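Local coordinates for protein translation initiation factor eIF2B subunit delta (Schizosaccharomyces pombe, PDB 5B04) that acts as part of the eIF2B complex, which catalyses the exchange of GDP for GTP on the gamma subunit of translation initiation factor eIF2, at residues Asp140-Val145 and Phe171-Gln176; Ser208-Asn213 and Glu377-Thr382; Ile265-Val270 and Gly291-Val296; Asp300-Phe305 and Leu401-Val406. All blocks are in the same frame, centred on the assembly; numbering follows the deposited sequence.

Contact 1. Residues Asp140-Val145 and Phe171-Gln176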
loop_
_atom_site.group_PDB
_atom_site.type_symbol
_atom_site.label_atom_id
_atom_site.label_comp_id
_atom_site.label_asym_id
_atom_site.label_seq_id
_atom_site.Cartn_x
_atom_site.Cartn_y
_atom_site.Cartn_z
ATOM N N ASP G 140 -43.476 -22.117 12.149
ATOM C CA ASP G 140 -42.848 -23.433 12.119
ATOM C C ASP G 140 -41.515 -23.484 12.864
ATOM O O ASP G 140 -40.812 -24.494 12.818
ATOM C CB ASP G 140 -42.641 -23.877 10.669
ATOM C CG ASP G 140 -41.808 -22.891 9.871
ATOM O OD1 ASP G 140 -41.892 -21.675 10.150
ATOM O OD2 ASP G 140 -41.070 -23.331 8.966
ATOM N N ILE G 141 -41.168 -22.401 13.551
ATOM C CA ILE G 141 -39.902 -22.345 14.274
ATOM C C ILE G 141 -40.013 -22.987 15.654
ATOM O O ILE G 141 -40.900 -22.650 16.439
ATOM C CB ILE G 141 -39.402 -20.896 14.429
ATOM C CG1 ILE G 141 -39.303 -20.220 13.060
ATOM C CG2 ILE G 141 -38.052 -20.871 15.129
ATOM C CD1 ILE G 141 -38.364 -20.920 12.102
ATOM N N HIS G 142 -39.106 -23.916 15.939
ATOM C CA HIS G 142 -39.077 -24.618 17.218
ATOM C C HIS G 142 -38.712 -23.662 18.353
ATOM O O HIS G 142 -37.895 -22.762 18.165
ATOM C CB HIS G 142 -38.084 -25.784 17.154
ATOM C CG HIS G 142 -38.154 -26.709 18.330
ATOM N ND1 HIS G 142 -37.541 -26.430 19.532
ATOM C CD2 HIS G 142 -38.761 -27.907 18.488
ATOM C CE1 HIS G 142 -37.770 -27.415 20.381
ATOM N NE2 HIS G 142 -38.507 -28.327 19.771
ATOM N N PRO G 143 -39.338 -23.842 19.530
ATOM C CA PRO G 143 -39.066 -23.028 20.722
ATOM C C PRO G 143 -37.580 -22.905 21.059
ATOM O O PRO G 143 -37.101 -21.798 21.304
ATOM C CB PRO G 143 -39.806 -23.781 21.827
ATOM C CG PRO G 143 -40.958 -24.400 21.126
ATOM C CD PRO G 143 -40.460 -24.773 19.752
ATOM N N ALA G 144 -36.867 -24.028 21.070
ATOM C CA ALA G 144 -35.441 -24.031 21.379
ATOM C C ALA G 144 -34.654 -23.198 20.372
ATOM O O ALA G 144 -33.632 -22.602 20.710
ATOM C CB ALA G 144 -34.910 -25.455 21.418
ATOM N N VAL G 145 -35.139 -23.163 19.134
ATOM C CA VAL G 145 -34.522 -22.349 18.093
ATOM C C VAL G 145 -34.761 -20.867 18.369
ATOM O O VAL G 145 -33.875 -20.036 18.165
ATOM C CB VAL G 145 -35.068 -22.710 16.695
ATOM C CG1 VAL G 145 -34.444 -21.827 15.626
ATOM C CG2 VAL G 145 -34.812 -24.174 16.394
ATOM N N PHE G 171 -30.403 -28.380 17.783
ATOM C CA PHE G 171 -30.867 -29.116 16.611
ATOM C C PHE G 171 -31.206 -30.566 16.935
ATOM O O PHE G 171 -31.999 -31.192 16.232
ATOM C CB PHE G 171 -29.822 -29.058 15.495
ATOM C CG PHE G 171 -29.869 -27.789 14.691
ATOM C CD1 PHE G 171 -30.925 -26.903 14.833
ATOM C CD2 PHE G 171 -28.862 -27.483 13.791
ATOM C CE1 PHE G 171 -30.974 -25.735 14.096
ATOM C CE2 PHE G 171 -28.906 -26.317 13.049
ATOM C CZ PHE G 171 -29.964 -25.443 13.202
ATOM N N LYS G 172 -30.607 -31.104 17.993
ATOM C CA LYS G 172 -30.978 -32.434 18.456
ATOM C C LYS G 172 -32.395 -32.391 19.005
ATOM O O LYS G 172 -33.219 -33.241 18.677
ATOM C CB LYS G 172 -30.011 -32.953 19.520
ATOM C CG LYS G 172 -28.548 -32.784 19.167
ATOM C CD LYS G 172 -27.658 -33.721 19.972
ATOM C CE LYS G 172 -28.208 -34.002 21.356
ATOM N NZ LYS G 172 -27.290 -34.886 22.125
ATOM N N ILE G 173 -32.665 -31.388 19.835
ATOM C CA ILE G 173 -34.007 -31.139 20.348
ATOM C C ILE G 173 -34.980 -30.947 19.190
ATOM O O ILE G 173 -36.109 -31.436 19.225
ATOM C CB ILE G 173 -34.045 -29.896 21.264
ATOM C CG1 ILE G 173 -33.118 -30.084 22.468
ATOM C CG2 ILE G 173 -35.466 -29.606 21.722
ATOM C CD1 ILE G 173 -33.750 -30.836 23.622
ATOM N N VAL G 174 -34.524 -30.235 18.163
ATOM C CA VAL G 174 -35.317 -30.026 16.959
ATOM C C VAL G 174 -35.684 -31.358 16.316
ATOM O O VAL G 174 -36.858 -31.644 16.096
ATOM C CB VAL G 174 -34.571 -29.157 15.930
ATOM C CG1 VAL G 174 -35.297 -29.168 14.592
ATOM C CG2 VAL G 174 -34.417 -27.740 16.449
ATOM N N ILE G 175 -34.672 -32.172 16.034
ATOM C CA ILE G 175 -34.876 -33.468 15.396
ATOM C C ILE G 175 -35.609 -34.440 16.325
ATOM O O ILE G 175 -36.453 -35.219 15.878
ATOM C CB ILE G 175 -33.529 -34.080 14.941
ATOM C CG1 ILE G 175 -32.968 -33.291 13.755
ATOM C CG2 ILE G 175 -33.689 -35.541 14.554
ATOM C CD1 ILE G 175 -31.617 -33.774 13.278
ATOM N N GLN G 176 -35.303 -34.376 17.618
ATOM C CA GLN G 176 -35.954 -35.242 18.599
ATOM C C GLN G 176 -37.458 -34.981 18.665
ATOM O O GLN G 176 -38.256 -35.918 18.697
ATOM C CB GLN G 176 -35.334 -35.054 19.987
ATOM C CG GLN G 176 -35.941 -35.933 21.067
ATOM C CD GLN G 176 -35.583 -37.398 20.899
ATOM O OE1 GLN G 176 -36.160 -38.100 20.069
ATOM N NE2 GLN G 176 -34.626 -37.866 21.692
#
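His142 and Val174 bring their CA atoms to 6.6 Å of each other, Ala144 and Ile173 theirs to 7.3 Å, where the start of helix 143-154 meets the last turns of helix 160-177. His142 CB points toward that second helix, and chi1 (-170°) sets CG anti to the backbone N. The ring lies over the backbone of Val174, whose CA faces it, while Ile173 CG2 comes up obliquely to 3.5 Å from His142 CE1. Ile173 CG2 also reaches Ala144 CB at 4.2 Å, a small side chain that suits so close an approach. Val145 CG2 meets Val174 CG2 at 3.6 Å, two branched side chains filling the buried side of the joint. His142 is also the N-cap: ND1 accepts from Ala144 N at 2.9 Å, the donor lying 21° out of the ring plane. NE2 is hydrogen-bonded to Asp177, so both ring nitrogens are used and the ring is held against rotation. An alanine at His142 would probably leave Ala144 N and Asp177 without these partners and open a gap beside Ile173. Outside, Pro36 of the gamma subunit packs on His142, and Gln197 and Tyr200 of helix 186-204 pack on Val145. The arrangement is that of two consecutive helices running roughly antiparallel, the start of one capped beside the end of the next, within the helical domain of this subunit.

Contact 2. Residues Ser208-Asn213 and Glu377-Thr382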
loop_
_atom_site.group_PDB
_atom_site.type_symbol
_atom_site.label_atom_id
_atom_site.label_comp_id
_atom_site.label_asym_id
_atom_site.label_seq_id
_atom_site.Cartn_x
_atom_site.Cartn_y
_atom_site.Cartn_z
ATOM N N SER G 208 -21.793 -18.010 12.217
ATOM C CA SER G 208 -20.352 -18.104 12.391
ATOM C C SER G 208 -19.822 -19.215 11.494
ATOM O O SER G 208 -20.584 -20.080 11.060
ATOM C CB SER G 208 -19.995 -18.371 13.854
ATOM O OG SER G 208 -19.956 -19.759 14.130
ATOM N N ILE G 209 -18.525 -19.185 11.209
ATOM C CA ILE G 209 -17.902 -20.218 10.387
ATOM C C ILE G 209 -18.058 -21.589 11.041
ATOM O O ILE G 209 -18.398 -22.570 10.377
ATOM C CB ILE G 209 -16.408 -19.925 10.146
ATOM C CG1 ILE G 209 -16.248 -18.739 9.194
ATOM C CG2 ILE G 209 -15.703 -21.145 9.577
ATOM C CD1 ILE G 209 -16.736 -19.016 7.788
ATOM N N SER G 210 -17.824 -21.641 12.349
ATOM C CA SER G 210 -17.966 -22.874 13.115
ATOM C C SER G 210 -19.384 -23.428 13.026
ATOM O O SER G 210 -19.584 -24.640 12.964
ATOM C CB SER G 210 -17.587 -22.638 14.578
ATOM O OG SER G 210 -18.361 -21.594 15.144
ATOM N N MET G 211 -20.366 -22.533 13.021
ATOM C CA MET G 211 -21.762 -22.932 12.906
ATOM C C MET G 211 -22.071 -23.427 11.498
ATOM O O MET G 211 -22.738 -24.446 11.322
ATOM C CB MET G 211 -22.686 -21.769 13.275
ATOM C CG MET G 211 -22.585 -21.341 14.732
ATOM S SD MET G 211 -23.379 -19.756 15.063
ATOM C CE MET G 211 -25.105 -20.187 14.853
ATOM N N GLY G 212 -21.572 -22.705 10.498
ATOM C CA GLY G 212 -21.797 -23.062 9.110
ATOM C C GLY G 212 -21.183 -24.397 8.737
ATOM O O GLY G 212 -21.745 -25.150 7.942
ATOM N N ASN G 213 -20.024 -24.693 9.316
ATOM C CA ASN G 213 -19.341 -25.955 9.062
ATOM C C ASN G 213 -20.047 -27.126 9.735
ATOM O O ASN G 213 -20.058 -28.240 9.211
ATOM C CB ASN G 213 -17.887 -25.875 9.526
ATOM C CG ASN G 213 -17.047 -24.964 8.654
ATOM O OD1 ASN G 213 -17.556 -24.327 7.731
ATOM N ND2 ASN G 213 -15.752 -24.894 8.944
ATOM N N GLU G 377 -9.533 -24.723 16.643
ATOM C CA GLU G 377 -9.981 -26.083 16.376
ATOM C C GLU G 377 -10.086 -26.305 14.869
ATOM O O GLU G 377 -10.350 -25.367 14.116
ATOM C CB GLU G 377 -11.325 -26.353 17.059
ATOM C CG GLU G 377 -11.263 -26.442 18.584
ATOM C CD GLU G 377 -11.219 -25.085 19.270
ATOM O OE1 GLU G 377 -11.462 -25.033 20.494
ATOM O OE2 GLU G 377 -10.942 -24.072 18.594
ATOM N N SER G 378 -9.875 -27.543 14.433
ATOM C CA SER G 378 -9.799 -27.857 13.008
ATOM C C SER G 378 -11.104 -27.599 12.263
ATOM O O SER G 378 -11.090 -27.188 11.104
ATOM C CB SER G 378 -9.385 -29.316 12.807
ATOM O OG SER G 378 -10.333 -30.197 13.384
ATOM N N TYR G 379 -12.231 -27.836 12.928
ATOM C CA TYR G 379 -13.533 -27.720 12.277
ATOM C C TYR G 379 -13.889 -26.269 11.967
ATOM O O TYR G 379 -14.876 -25.998 11.282
ATOM C CB TYR G 379 -14.625 -28.354 13.142
ATOM C CG TYR G 379 -15.126 -27.469 14.260
ATOM C CD1 TYR G 379 -14.346 -27.222 15.382
ATOM C CD2 TYR G 379 -16.385 -26.887 14.198
ATOM C CE1 TYR G 379 -14.804 -26.415 16.407
ATOM C CE2 TYR G 379 -16.850 -26.080 15.217
ATOM C CZ TYR G 379 -16.056 -25.848 16.319
ATOM O OH TYR G 379 -16.516 -25.043 17.336
ATOM N N LYS G 380 -13.084 -25.339 12.473
ATOM C CA LYS G 380 -13.293 -23.924 12.201
ATOM C C LYS G 380 -12.427 -23.454 11.035
ATOM O O LYS G 380 -12.377 -22.262 10.728
ATOM C CB LYS G 380 -13.013 -23.088 13.451
ATOM C CG LYS G 380 -14.034 -23.299 14.560
ATOM C CD LYS G 380 -13.887 -22.276 15.674
ATOM C CE LYS G 380 -12.576 -22.449 16.416
ATOM N NZ LYS G 380 -12.508 -21.590 17.631
ATOM N N PHE G 381 -11.746 -24.396 10.389
ATOM C CA PHE G 381 -11.017 -24.096 9.163
ATOM C C PHE G 381 -12.033 -23.903 8.045
ATOM O O PHE G 381 -13.095 -24.525 8.058
ATOM C CB PHE G 381 -10.031 -25.213 8.798
ATOM C CG PHE G 381 -8.843 -25.327 9.723
ATOM C CD1 PHE G 381 -8.808 -24.661 10.939
ATOM C CD2 PHE G 381 -7.753 -26.104 9.365
ATOM C CE1 PHE G 381 -7.715 -24.776 11.779
ATOM C CE2 PHE G 381 -6.658 -26.221 10.199
ATOM C CZ PHE G 381 -6.639 -25.556 11.408
ATOM N N THR G 382 -11.719 -23.046 7.079
ATOM C CA THR G 382 -12.646 -22.794 5.982
ATOM C C THR G 382 -11.940 -22.762 4.631
ATOM O O THR G 382 -10.738 -22.505 4.548
ATOM C CB THR G 382 -13.408 -21.466 6.183
ATOM O OG1 THR G 382 -14.433 -21.343 5.188
ATOM C CG2 THR G 382 -12.462 -20.280 6.084
#
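Asn213 sets CG anti to its carbonyl carbon, beside the backbone N (chi1 -70°), on the way to the Tyr379 carbonyl. Tyr379 holds CG between its own backbone N and carbonyl carbon (chi1 81°), and CE2 of its ring meets Ser210 CB. The amide of Asn213 grips one carbonyl in the 3-10 turn 378-380 and one just after it. Asn213 ND2 donates to Tyr379 O at 2.7 Å with a nearly straight bond (165°), the acceptor close to the amide plane, and makes a weak, bent bond of 2.8 Å to Phe381 O. A leucine in place of Asn213 would probably leave both carbonyls without this donor and weaken the hold on the turn. Ser210 is small enough for its CB to fit against two side chains, 3.6 Å from Tyr379 CE2 and 3.6 Å from Lys380 CG. Lys380 CG in turn lies over the Tyr379 ring, offset toward its rim. Ile209 CG2 meets Thr382 CB at 4.1 Å, the two side chains crossing at about a right angle. Tyr379 OH bonds to Asn161, while Lys380 NZ bonds to Gly343 O and forms a salt bridge with Glu377 OE2, the hydrogen bond within it weak. A phosphate ion, probably from the crystallisation liquor, lies near Lys380. The first turns of helix 209-224 thus clasp a 3-10 turn after strand 372-375, joining the helical and Rossmann-like domains.

Contact 3. Residues Ile265-Val270 and Gly291-Val296; sequences IQDGDV and GKKFRV
Arg295 lies side by side with Val270 across the parallel strand pair, the two side chains pointing the same way. From CB, its CG sits between the backbone N and the carbonyl carbon (chi1 59°), 3.9 Å from Val270 CG2, and the chain then runs extended to NE. Arg295 NE comes to 3.5 Å from Val270 CG2. CZ lies under Val270 CG1, which stands over the centre of the guanidinium face. At the tip Arg295 NH2 still lies beneath Val270 CG2, 3.6 Å away, while NH1 forms a salt bridge with Glu335. A valine suits this place because its two methyls cover a flat cation without competing for its N-H groups. Backbone bonds set the register: Arg295 N donates to Asp269 O at 3.1 Å, and Gly268 N to Lys293 O at 2.7 Å. Ahead of the strands, side chains join in. Asp267 OD1 receives Lys293 N at 3.0 Å from above the carboxylate plane, and Lys292 NZ donates to Ile265 O at 2.6 Å. A type II turn from Gln266 to Asp269 shapes this approach, with Gly268 at the positive-phi position (106°) where a side chain would jam against the preceding carbonyl. Asp269 OD2 braces the turn by accepting from Gln266 N. The contact joins the two strands of a beta-alpha-beta crossover whose helix, 278-289, ends in a Schellman motif at Gly291. Ile265 and Phe294 pack on that helix, while Arg295 also reaches strand 320-325 and His311 of the epsilon subunit.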
loop_
_atom_site.group_PDB
_atom_site.type_symbol
_atom_site.label_atom_id
_atom_site.label_comp_id
_atom_site.label_asym_id
_atom_site.label_seq_id
_atom_site.Cartn_x
_atom_site.Cartn_y
_atom_site.Cartn_z
ATOM N N ILE G 265 4.566 -22.678 26.944
ATOM C CA ILE G 265 4.728 -21.681 27.994
ATOM C C ILE G 265 5.923 -22.019 28.880
ATOM O O ILE G 265 6.063 -23.149 29.349
ATOM C CB ILE G 265 3.464 -21.568 28.867
ATOM C CG1 ILE G 265 2.259 -21.179 28.007
ATOM C CG2 ILE G 265 3.671 -20.561 29.988
ATOM C CD1 ILE G 265 0.962 -21.095 28.777
ATOM N N GLN G 266 6.786 -21.033 29.099
ATOM C CA GLN G 266 7.980 -21.218 29.913
ATOM C C GLN G 266 7.911 -20.345 31.161
ATOM O O GLN G 266 7.165 -19.368 31.198
ATOM C CB GLN G 266 9.230 -20.893 29.094
ATOM C CG GLN G 266 9.299 -21.648 27.774
ATOM C CD GLN G 266 9.909 -20.823 26.658
ATOM O OE1 GLN G 266 10.678 -19.894 26.906
ATOM N NE2 GLN G 266 9.562 -21.156 25.419
ATOM N N ASP G 267 8.682 -20.701 32.183
ATOM C CA ASP G 267 8.676 -19.948 33.434
ATOM C C ASP G 267 9.236 -18.543 33.245
ATOM O O ASP G 267 10.378 -18.369 32.821
ATOM C CB ASP G 267 9.469 -20.686 34.514
ATOM C CG ASP G 267 8.682 -21.819 35.144
ATOM O OD1 ASP G 267 7.460 -21.902 34.898
ATOM O OD2 ASP G 267 9.284 -22.619 35.890
ATOM N N GLY G 268 8.420 -17.544 33.563
ATOM C CA GLY G 268 8.821 -16.156 33.422
ATOM C C GLY G 268 8.157 -15.493 32.233
ATOM O O GLY G 268 8.425 -14.329 31.929
ATOM N N ASP G 269 7.287 -16.236 31.558
ATOM C CA ASP G 269 6.584 -15.719 30.389
ATOM C C ASP G 269 5.611 -14.604 30.751
ATOM O O ASP G 269 4.959 -14.642 31.794
ATOM C CB ASP G 269 5.827 -16.843 29.675
ATOM C CG ASP G 269 6.645 -17.492 28.575
ATOM O OD1 ASP G 269 7.621 -16.868 28.109
ATOM O OD2 ASP G 269 6.304 -18.624 28.169
ATOM N N VAL G 270 5.529 -13.607 29.877
ATOM C CA VAL G 270 4.506 -12.577 29.976
ATOM C C VAL G 270 3.592 -12.707 28.764
ATOM O O VAL G 270 3.937 -12.281 27.661
ATOM C CB VAL G 270 5.111 -11.165 30.044
ATOM C CG1 VAL G 270 4.012 -10.120 30.122
ATOM C CG2 VAL G 270 6.046 -11.049 31.237
ATOM N N GLY G 291 1.279 -25.550 37.433
ATOM C CA GLY G 291 2.319 -24.867 38.179
ATOM C C GLY G 291 3.359 -24.175 37.321
ATOM O O GLY G 291 4.561 -24.338 37.536
ATOM N N LYS G 292 2.898 -23.400 36.345
ATOM C CA LYS G 292 3.791 -22.593 35.524
ATOM C C LYS G 292 3.821 -21.160 36.047
ATOM O O LYS G 292 2.775 -20.579 36.338
ATOM C CB LYS G 292 3.354 -22.615 34.059
ATOM C CG LYS G 292 3.399 -23.992 33.410
ATOM C CD LYS G 292 4.428 -24.048 32.294
ATOM C CE LYS G 292 4.306 -25.331 31.490
ATOM N NZ LYS G 292 5.287 -25.377 30.372
ATOM N N LYS G 293 5.018 -20.599 36.175
ATOM C CA LYS G 293 5.162 -19.228 36.651
ATOM C C LYS G 293 5.129 -18.233 35.496
ATOM O O LYS G 293 6.072 -18.139 34.712
ATOM C CB LYS G 293 6.456 -19.059 37.448
ATOM C CG LYS G 293 7.012 -20.343 38.041
ATOM C CD LYS G 293 8.459 -20.153 38.461
ATOM C CE LYS G 293 8.621 -18.877 39.273
ATOM N NZ LYS G 293 9.914 -18.833 40.004
ATOM N N PHE G 294 4.035 -17.486 35.408
ATOM C CA PHE G 294 3.848 -16.520 34.335
ATOM C C PHE G 294 2.824 -15.475 34.747
ATOM O O PHE G 294 2.113 -15.648 35.737
ATOM C CB PHE G 294 3.394 -17.224 33.054
ATOM C CG PHE G 294 2.030 -17.846 33.159
ATOM C CD1 PHE G 294 1.869 -19.096 33.732
ATOM C CD2 PHE G 294 0.910 -17.182 32.691
ATOM C CE1 PHE G 294 0.619 -19.670 33.837
ATOM C CE2 PHE G 294 -0.345 -17.753 32.791
ATOM C CZ PHE G 294 -0.490 -18.998 33.365
ATOM N N ARG G 295 2.752 -14.387 33.990
ATOM C CA ARG G 295 1.695 -13.406 34.187
ATOM C C ARG G 295 1.031 -13.087 32.854
ATOM O O ARG G 295 1.644 -13.227 31.794
ATOM C CB ARG G 295 2.236 -12.134 34.846
ATOM C CG ARG G 295 3.335 -11.420 34.081
ATOM C CD ARG G 295 3.810 -10.201 34.859
ATOM N NE ARG G 295 4.949 -9.540 34.232
ATOM C CZ ARG G 295 4.866 -8.415 33.528
ATOM N NH1 ARG G 295 3.690 -7.822 33.361
ATOM N NH2 ARG G 295 5.956 -7.882 32.993
ATOM N N VAL G 296 -0.229 -12.672 32.914
ATOM C CA VAL G 296 -1.021 -12.447 31.712
ATOM C C VAL G 296 -1.273 -10.963 31.465
ATOM O O VAL G 296 -1.598 -10.218 32.387
ATOM C CB VAL G 296 -2.376 -13.183 31.796
ATOM C CG1 VAL G 296 -3.226 -12.895 30.567
ATOM C CG2 VAL G 296 -2.158 -14.677 31.960
#

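Contact 4. Residues Asp300-Phe305 and Leu401-Val406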
loop_
_atom_site.group_PDB
_atom_site.type_symbol
_atom_site.label_atom_id
_atom_site.label_comp_id
_atom_site.label_asym_id
_atom_site.label_seq_id
_atom_site.Cartn_x
_atom_site.Cartn_y
_atom_site.Cartn_z
ATOM N N ASP G 300 -7.908 -5.016 26.038
ATOM C CA ASP G 300 -9.337 -4.844 25.811
ATOM C C ASP G 300 -9.597 -3.813 24.719
ATOM O O ASP G 300 -8.669 -3.164 24.236
ATOM C CB ASP G 300 -10.034 -4.428 27.107
ATOM C CG ASP G 300 -11.456 -4.943 27.195
ATOM O OD1 ASP G 300 -12.022 -5.322 26.148
ATOM O OD2 ASP G 300 -12.006 -4.974 28.317
ATOM N N SER G 301 -10.861 -3.666 24.331
ATOM C CA SER G 301 -11.236 -2.700 23.304
ATOM C C SER G 301 -12.702 -2.284 23.408
ATOM O O SER G 301 -13.512 -2.969 24.031
ATOM C CB SER G 301 -10.957 -3.268 21.912
ATOM O OG SER G 301 -11.334 -2.343 20.906
ATOM N N ARG G 302 -13.028 -1.151 22.796
ATOM C CA ARG G 302 -14.408 -0.690 22.682
ATOM C C ARG G 302 -15.101 -1.420 21.528
ATOM O O ARG G 302 -14.425 -2.025 20.696
ATOM C CB ARG G 302 -14.442 0.827 22.470
ATOM C CG ARG G 302 -14.188 1.639 23.725
ATOM C CD ARG G 302 -14.870 2.987 23.621
ATOM N NE ARG G 302 -16.311 2.848 23.446
ATOM C CZ ARG G 302 -17.073 3.724 22.798
ATOM N NH1 ARG G 302 -16.532 4.805 22.253
ATOM N NH2 ARG G 302 -18.378 3.515 22.691
ATOM N N PRO G 303 -16.447 -1.375 21.463
ATOM C CA PRO G 303 -17.436 -0.727 22.338
ATOM C C PRO G 303 -17.689 -1.475 23.647
ATOM O O PRO G 303 -17.585 -0.867 24.710
ATOM C CB PRO G 303 -18.700 -0.697 21.474
ATOM C CG PRO G 303 -18.545 -1.835 20.543
ATOM C CD PRO G 303 -17.078 -1.960 20.266
ATOM N N GLU G 304 -18.032 -2.758 23.575
ATOM C CA GLU G 304 -18.174 -3.557 24.786
ATOM C C GLU G 304 -16.807 -4.107 25.165
ATOM O O GLU G 304 -15.965 -4.347 24.302
ATOM C CB GLU G 304 -19.189 -4.690 24.603
ATOM C CG GLU G 304 -18.723 -5.830 23.716
ATOM C CD GLU G 304 -18.715 -5.463 22.248
ATOM O OE1 GLU G 304 -19.505 -4.580 21.854
ATOM O OE2 GLU G 304 -17.920 -6.057 21.489
ATOM N N PHE G 305 -16.588 -4.300 26.460
ATOM C CA PHE G 305 -15.259 -4.625 26.959
ATOM C C PHE G 305 -15.177 -6.068 27.450
ATOM O O PHE G 305 -15.302 -6.335 28.646
ATOM C CB PHE G 305 -14.872 -3.656 28.080
ATOM C CG PHE G 305 -14.986 -2.203 27.698
ATOM C CD1 PHE G 305 -16.203 -1.542 27.778
ATOM C CD2 PHE G 305 -13.877 -1.498 27.262
ATOM C CE1 PHE G 305 -16.311 -0.208 27.428
ATOM C CE2 PHE G 305 -13.978 -0.162 26.911
ATOM C CZ PHE G 305 -15.198 0.481 26.994
ATOM N N LEU G 401 -21.189 2.613 19.834
ATOM C CA LEU G 401 -20.053 3.527 19.829
ATOM C C LEU G 401 -20.401 4.882 20.447
ATOM O O LEU G 401 -19.512 5.674 20.761
ATOM C CB LEU G 401 -19.545 3.718 18.399
ATOM C CG LEU G 401 -18.065 3.438 18.138
ATOM C CD1 LEU G 401 -17.641 2.130 18.784
ATOM C CD2 LEU G 401 -17.800 3.406 16.645
ATOM N N VAL G 402 -21.671 5.144 20.680
ATOM C CA VAL G 402 -22.085 6.351 21.382
ATOM C C VAL G 402 -21.639 6.435 22.827
ATOM O O VAL G 402 -21.329 7.498 23.306
ATOM C CB VAL G 402 -23.596 6.522 21.320
ATOM C CG1 VAL G 402 -24.038 7.762 22.065
ATOM C CG2 VAL G 402 -24.029 6.615 19.879
ATOM N N ASN G 403 -21.669 5.338 23.545
ATOM C CA ASN G 403 -21.462 5.420 24.967
ATOM C C ASN G 403 -20.112 6.014 25.201
ATOM O O ASN G 403 -19.138 5.564 24.656
ATOM C CB ASN G 403 -21.549 4.013 25.566
ATOM C CG ASN G 403 -20.864 3.878 26.914
ATOM O OD1 ASN G 403 -21.513 3.685 27.929
ATOM N ND2 ASN G 403 -19.545 3.970 26.916
ATOM N N MET G 404 -20.050 6.971 26.099
ATOM C CA MET G 404 -18.780 7.501 26.509
ATOM C C MET G 404 -18.162 6.360 27.258
ATOM O O MET G 404 -18.860 5.504 27.752
ATOM C CB MET G 404 -18.954 8.733 27.363
ATOM C CG MET G 404 -19.423 9.935 26.561
ATOM S SD MET G 404 -18.419 10.328 25.118
ATOM C CE MET G 404 -19.512 9.845 23.802
ATOM N N GLY G 405 -16.845 6.312 27.257
ATOM C CA GLY G 405 -16.110 5.079 27.403
ATOM C C GLY G 405 -16.055 4.121 28.574
ATOM O O GLY G 405 -16.186 2.931 28.348
ATOM N N VAL G 406 -15.912 4.584 29.805
ATOM C CA VAL G 406 -15.393 3.708 30.837
ATOM C C VAL G 406 -16.251 2.502 31.011
ATOM O O VAL G 406 -15.753 1.439 31.318
ATOM C CB VAL G 406 -15.326 4.360 32.193
ATOM C CG1 VAL G 406 -14.585 3.442 33.132
ATOM C CG2 VAL G 406 -14.640 5.703 32.099
#
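Leu401, which opens the second segment, meets both Arg302 and Pro303. Its carbonyl oxygen lies in the guanidinium plane: Leu401 O takes a bond from Arg302 NH2 at 3.1 Å (159°), with a weak, longer one from Arg302 NH1. On the acceptor's side, NH2 stands above the Leu401 carbonyl plane. The leucine side chain adds apolar cover: Leu401 CD1 rests on Pro303 CB at 4.0 Å and over one face of the guanidinium, toward its rim. Pro303, which follows a cis peptide bond, offers it a compact ring. At Asn403 it is the backbone that counts. Asn403 O lies over the other guanidinium face and is not hydrogen-bonded to it, though it may still ease the positive charge. Gly405 brings bare backbone past the arginine, Gly405 CA passing Arg302 CD at 4.5 Å. Its carbonyl oxygen is turned obliquely to the Phe305 ring, on the side of CZ, and Val406 O approaches Phe305 CE1 at 4.3 Å. Glu239 of the beta subunit forms a salt bridge with Arg302 NH1, and Gln245 of that subunit bonds weakly to Gly405 N. A buried arginine charge is therefore held by the Leu401 carbonyl of its own chain and a carboxylate of the beta subunit, which probably ties the shape of this loop pair to assembly with that subunit.

In the fold
Contacts 1 and 4 are largely buried, contact 2 partly so, and contact 3 mixes buried strand residues with exposed turns. Contact 1 joins two helices of the helical domain, mostly by apolar packing and one capping histidine; contact 2, its centre about 22 Å from that of contact 1, joins that domain to the Rossmann-like one through a side-chain amide and carbonyls. Contacts 3 and 4 share strand 294-300: contact 3 pairs its beginning with strand 269-274 by backbone bonds, and contact 4 uses the loop after its end. Arginine serves both, covered by valine methyls in contact 3 but gripping a carbonyl in contact 4. Contacts 1, 3 and 4 touch the gamma, epsilon and beta subunits, respectively.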